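Local coordinates for putative phosphomethylpyrimidine kinase (Bacteroides thetaiotaomicron, PDB 3MBH), which probably phosphorylates pyridoxal at the expense of ATP, as a kinase of the ribokinase-like superfamily, and holds pyridoxal in this crystal, at residues A[11-16]-A[39-44]; A[57-62]-A[86-91]. One frame throughout, in Å; residues are numbered along the deposited sequence.

Interaction 1. Residues A[11-16]-A[39-44]; sequences AAVHDL and CPLPTA. With PXL (3-hydroxy-5-(hydroxymethyl)-2-methylisonicotinaldehyde), chain G.
Ala12 is held through both its backbone N and its O: the N gives a nearly straight bond to Cys39 O (3.0 Å, 167° at the hydrogen), and the O takes Leu41 N at 2.8 Å. Beyond this parallel pairing the two segments stay in step through two more bonds, Thr43 N to His14 O (3.1 Å) and Leu16 N to Ala44 O (3.0 Å). Thr43 puts OG1 between its own backbone N and carbonyl carbon (chi1 59°); this hydroxyl bonds to Tyr85 O, and CG2 is left to meet Val13 CG1 at 3.5 Å, the two side chains crossing at about a right angle. Val13 CG2 lies alongside Leu41 CD2, 4.0 Å away. Two residues beyond Val13, Asp15 reaches the ligand: its OD1 stands 2.6 Å from N1 of pyridoxal, while the hydroxyls of Ser17, another pocket residue, and Ser23 bond to OD2 and hold the carboxylate. The two strands belong to the beta-alpha-beta unit 9-17, 24-33, 37-40. Helix 24-33 covers Ala12 and Pro40, helix 64-73 packs on Leu41, helix 91-102 lies against Val13, and strand 80-83 bonds to strand 9-17 through Ala11 and Val13.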
# COMPACT_ATOMS: atom_id res chain seq x y z
N ALA A 11 1.53 -22.56 17.59
CA ALA A 11 0.47 -23.38 18.15
C ALA A 11 -0.36 -22.45 19.08
O ALA A 11 0.19 -21.87 20.02
CB ALA A 11 1.06 -24.60 18.93
N ALA A 12 -1.67 -22.34 18.82
CA ALA A 12 -2.57 -21.46 19.51
C ALA A 12 -3.51 -22.26 20.40
O ALA A 12 -4.42 -22.95 19.92
CB ALA A 12 -3.35 -20.57 18.51
N VAL A 13 -3.26 -22.20 21.70
CA VAL A 13 -4.00 -22.95 22.74
C VAL A 13 -5.06 -22.00 23.37
O VAL A 13 -4.82 -21.37 24.38
CB VAL A 13 -3.04 -23.58 23.80
CG1 VAL A 13 -3.84 -24.57 24.68
CG2 VAL A 13 -1.79 -24.24 23.10
N HIS A 14 -6.21 -21.92 22.70
CA HIS A 14 -7.26 -21.02 23.01
C HIS A 14 -8.56 -21.72 22.64
O HIS A 14 -8.56 -22.69 21.88
CB HIS A 14 -7.19 -19.74 22.17
CG HIS A 14 -5.95 -18.92 22.39
ND1 HIS A 14 -5.96 -17.77 23.15
CD2 HIS A 14 -4.71 -19.02 21.87
CE1 HIS A 14 -4.74 -17.24 23.16
NE2 HIS A 14 -3.96 -17.98 22.39
N ASP A 15 -9.66 -21.20 23.16
CA ASP A 15 -10.96 -21.64 22.78
C ASP A 15 -11.44 -21.11 21.40
O ASP A 15 -10.88 -20.16 20.82
CB ASP A 15 -11.94 -21.26 23.86
CG ASP A 15 -12.19 -19.77 23.90
OD1 ASP A 15 -11.44 -19.05 24.64
OD2 ASP A 15 -13.06 -19.32 23.09
N LEU A 16 -12.47 -21.77 20.85
CA LEU A 16 -13.17 -21.33 19.65
C LEU A 16 -14.55 -20.90 20.08
O LEU A 16 -15.36 -21.72 20.52
CB LEU A 16 -13.28 -22.43 18.62
CG LEU A 16 -13.82 -22.03 17.21
CD1 LEU A 16 -12.78 -21.19 16.43
CD2 LEU A 16 -14.22 -23.22 16.39
N CYS A 39 -1.86 -22.67 14.20
CA CYS A 39 -2.28 -24.06 14.31
C CYS A 39 -3.02 -24.20 15.62
O CYS A 39 -2.41 -24.31 16.70
CB CYS A 39 -1.09 -24.97 14.27
SG CYS A 39 -0.21 -24.98 12.74
N PRO A 40 -4.36 -24.24 15.54
CA PRO A 40 -5.16 -24.27 16.77
C PRO A 40 -5.13 -25.61 17.52
O PRO A 40 -5.27 -26.68 16.89
CB PRO A 40 -6.59 -24.00 16.29
CG PRO A 40 -6.57 -24.38 14.82
CD PRO A 40 -5.17 -24.15 14.32
N LEU A 41 -4.91 -25.50 18.84
CA LEU A 41 -5.15 -26.56 19.82
C LEU A 41 -6.31 -26.06 20.67
O LEU A 41 -6.10 -25.39 21.66
CB LEU A 41 -3.94 -26.79 20.71
CG LEU A 41 -4.04 -27.98 21.68
CD1 LEU A 41 -4.32 -29.27 20.91
CD2 LEU A 41 -2.75 -28.07 22.52
N PRO A 42 -7.55 -26.36 20.27
CA PRO A 42 -8.71 -25.73 20.85
C PRO A 42 -9.03 -26.27 22.25
O PRO A 42 -8.98 -27.47 22.46
CB PRO A 42 -9.82 -26.05 19.84
CG PRO A 42 -9.38 -27.36 19.22
CD PRO A 42 -7.90 -27.24 19.13
N THR A 43 -9.29 -25.36 23.19
CA THR A 43 -9.47 -25.70 24.61
C THR A 43 -10.93 -25.97 24.96
O THR A 43 -11.22 -26.63 25.97
CB THR A 43 -8.92 -24.59 25.48
OG1 THR A 43 -9.61 -23.36 25.16
CG2 THR A 43 -7.33 -24.41 25.24
N ALA A 44 -11.82 -25.45 24.12
CA ALA A 44 -13.26 -25.45 24.37
C ALA A 44 -13.95 -24.94 23.12
O ALA A 44 -13.33 -24.24 22.33
CB ALA A 44 -13.66 -24.56 25.56
OP4 PXL G . -9.39 -14.01 26.46
C5A PXL G . -10.70 -13.56 26.80
C5 PXL G . -11.68 -14.72 26.60
C6 PXL G . -11.44 -15.85 25.85
N1 PXL G . -12.34 -16.83 25.74
C2 PXL G . -13.58 -16.84 26.27
C3 PXL G . -13.96 -15.67 27.08
C4 PXL G . -12.95 -14.60 27.25
C4A PXL G . -13.20 -13.35 27.97
O4A PXL G . -14.35 -13.17 28.19
O3 PXL G . -15.14 -15.55 27.71
C2A PXL G . -14.45 -18.05 25.96

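Interaction 2. Residues A[57-62]-A[86-91]; sequences FLDLTD and LGSPRQ
The ring of Phe57 meets Gly87 with its edge: Gly87 O lies close to the ring plane, 3.6 Å from Phe57 CZ. The other flat group, the guanidinium of Arg90, has Ser88 OG over one face, displaced toward the rim. At its edge, in plane, sit Asp62 OD1, a long salt bridge to NH1, and a water that accepts from NH1 and lies between Asp59 OD2 and Asp62 OD2. The short salt bridge is Arg90 NH2 to Asp59 OD2 (2.9 Å), with the oxygen 26° out of the guanidinium plane and the carboxylate turned 63° against it. The arginine side chain, bent at chi3, crosses Thr61 at about a right angle, and Thr61 CG2 comes within 3.3 Å of Arg90 NH1.

Thr61 OG1 gathers bonds from the other segment. Set anti to the carbonyl carbon (chi1 -57°), it accepts from Ser88 OG at 2.8 Å and from Gln91 NE2 at 3.0 Å, the latter bond lying in the amide plane. The amide oxygen is held too: Gln91 OE1 accepts Gly87 N, which lies above the carbonyl plane, at 2.9 Å. On the other segment Asp59 OD1 accepts Thr61 N at 2.9 Å and, weakly, Gln91 NE2. An alanine in place of Asp59 would probably leave Arg90 NH2 without its close counter-charge and Thr61 N without this acceptor, so that the guanidinium could swing away.

Two local motifs thus face each other. Asp59 makes an Asx turn at the end of strand 57-59, and Ser88 opens a type I turn, its OG weakly capping Arg90 N, where the loop after strand 80-83 enters helix 91-102.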
# COMPACT_ATOMS: atom_id res chain seq x y z
N PHE A 57 -21.20 -24.33 26.01
CA PHE A 57 -19.85 -24.64 26.40
C PHE A 57 -19.56 -26.14 26.23
O PHE A 57 -20.26 -26.97 26.76
CB PHE A 57 -19.65 -24.24 27.86
CG PHE A 57 -18.26 -24.43 28.33
CD1 PHE A 57 -17.29 -23.50 28.05
CD2 PHE A 57 -17.88 -25.59 29.00
CE1 PHE A 57 -15.98 -23.66 28.45
CE2 PHE A 57 -16.56 -25.78 29.40
CZ PHE A 57 -15.62 -24.81 29.14
N LEU A 58 -18.52 -26.47 25.47
CA LEU A 58 -18.02 -27.81 25.37
C LEU A 58 -16.49 -27.80 25.69
O LEU A 58 -15.67 -27.21 24.97
CB LEU A 58 -18.24 -28.37 23.96
CG LEU A 58 -17.78 -29.83 23.75
CD1 LEU A 58 -18.59 -30.88 24.56
CD2 LEU A 58 -17.79 -30.12 22.27
N ASP A 59 -16.15 -28.55 26.73
CA ASP A 59 -14.80 -28.66 27.28
C ASP A 59 -14.07 -29.61 26.38
O ASP A 59 -14.51 -30.74 26.22
CB ASP A 59 -14.90 -29.26 28.71
CG ASP A 59 -13.52 -29.57 29.36
OD1 ASP A 59 -12.44 -29.22 28.84
OD2 ASP A 59 -13.53 -30.15 30.47
N LEU A 60 -12.95 -29.21 25.81
CA LEU A 60 -12.21 -30.12 24.91
C LEU A 60 -10.95 -30.77 25.55
O LEU A 60 -10.07 -31.29 24.80
CB LEU A 60 -11.86 -29.41 23.60
CG LEU A 60 -13.02 -28.99 22.68
CD1 LEU A 60 -12.43 -28.15 21.54
CD2 LEU A 60 -13.80 -30.20 22.17
N THR A 61 -10.88 -30.75 26.89
CA THR A 61 -9.73 -31.26 27.64
C THR A 61 -9.33 -32.64 27.14
O THR A 61 -8.15 -32.87 26.86
CB THR A 61 -9.99 -31.35 29.17
OG1 THR A 61 -10.36 -30.05 29.66
CG2 THR A 61 -8.75 -31.93 29.98
N ASP A 62 -10.30 -33.53 27.01
CA ASP A 62 -9.95 -34.87 26.62
C ASP A 62 -9.61 -35.09 25.15
O ASP A 62 -9.04 -36.13 24.81
CB ASP A 62 -11.01 -35.82 27.09
CG ASP A 62 -11.13 -35.81 28.62
OD1 ASP A 62 -10.09 -35.82 29.31
OD2 ASP A 62 -12.28 -35.76 29.13
N LEU A 86 -8.37 -21.38 28.81
CA LEU A 86 -8.35 -22.84 28.93
C LEU A 86 -9.69 -23.35 29.43
O LEU A 86 -10.42 -22.67 30.13
CB LEU A 86 -7.25 -23.28 29.90
CG LEU A 86 -5.86 -22.75 29.57
CD1 LEU A 86 -4.78 -23.24 30.60
CD2 LEU A 86 -5.42 -23.11 28.15
N GLY A 87 -10.03 -24.55 29.03
CA GLY A 87 -11.37 -25.08 29.27
C GLY A 87 -11.64 -25.84 30.56
O GLY A 87 -12.80 -26.13 30.87
N SER A 88 -10.59 -26.21 31.30
CA SER A 88 -10.76 -26.79 32.62
C SER A 88 -9.43 -26.69 33.38
O SER A 88 -8.39 -26.46 32.79
CB SER A 88 -11.19 -28.29 32.53
OG SER A 88 -10.06 -29.12 32.24
N PRO A 89 -9.44 -26.88 34.68
CA PRO A 89 -8.15 -26.89 35.40
C PRO A 89 -7.19 -28.02 35.02
O PRO A 89 -5.98 -27.90 35.25
CB PRO A 89 -8.56 -26.97 36.87
CG PRO A 89 -10.02 -26.51 36.86
CD PRO A 89 -10.60 -26.91 35.57
N ARG A 90 -7.72 -29.12 34.49
CA ARG A 90 -6.91 -30.24 34.03
C ARG A 90 -6.00 -29.85 32.82
O ARG A 90 -5.02 -30.50 32.54
CB ARG A 90 -7.82 -31.43 33.66
CG ARG A 90 -8.46 -32.05 34.86
CD ARG A 90 -9.61 -33.01 34.59
NE ARG A 90 -10.82 -32.25 34.22
CZ ARG A 90 -11.42 -32.31 33.04
NH1 ARG A 90 -11.00 -33.14 32.09
NH2 ARG A 90 -12.50 -31.58 32.82
N GLN A 91 -6.36 -28.80 32.12
CA GLN A 91 -5.60 -28.41 30.95
C GLN A 91 -4.26 -27.83 31.30
O GLN A 91 -3.35 -27.91 30.50
CB GLN A 91 -6.38 -27.42 30.07
CG GLN A 91 -7.68 -28.03 29.56
CD GLN A 91 -8.36 -27.24 28.48
OE1 GLN A 91 -7.84 -26.21 28.04
NE2 GLN A 91 -9.56 -27.68 28.08
O HOH W 1 -13.01 -33.36 30.00

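Overall arrangement
Interaction 1 closes before interaction 2 opens along the chain, and their centres lie 11 Å apart on the same side of the chain's centre. They meet at Thr43, whose O probably accepts both Gln91 NE2 (2.9 Å) and Leu60 N (3.1 Å). One mixed sheet serves both: strand 9-17 pairs with 37-40, 44-46 and 80-83, and 44-46 runs antiparallel to 57-59. Interaction 1 lies in the buried part of that sheet and supplies Asp15 to the pyridoxal pocket, and interaction 2 ties the adjoining 57-59 strand to the start of helix 91-102. Both reach the second subunit, with Leu16, Pro42, Leu58 and Leu60 packing on it, which puts the interface next to the segment that carries Asp15.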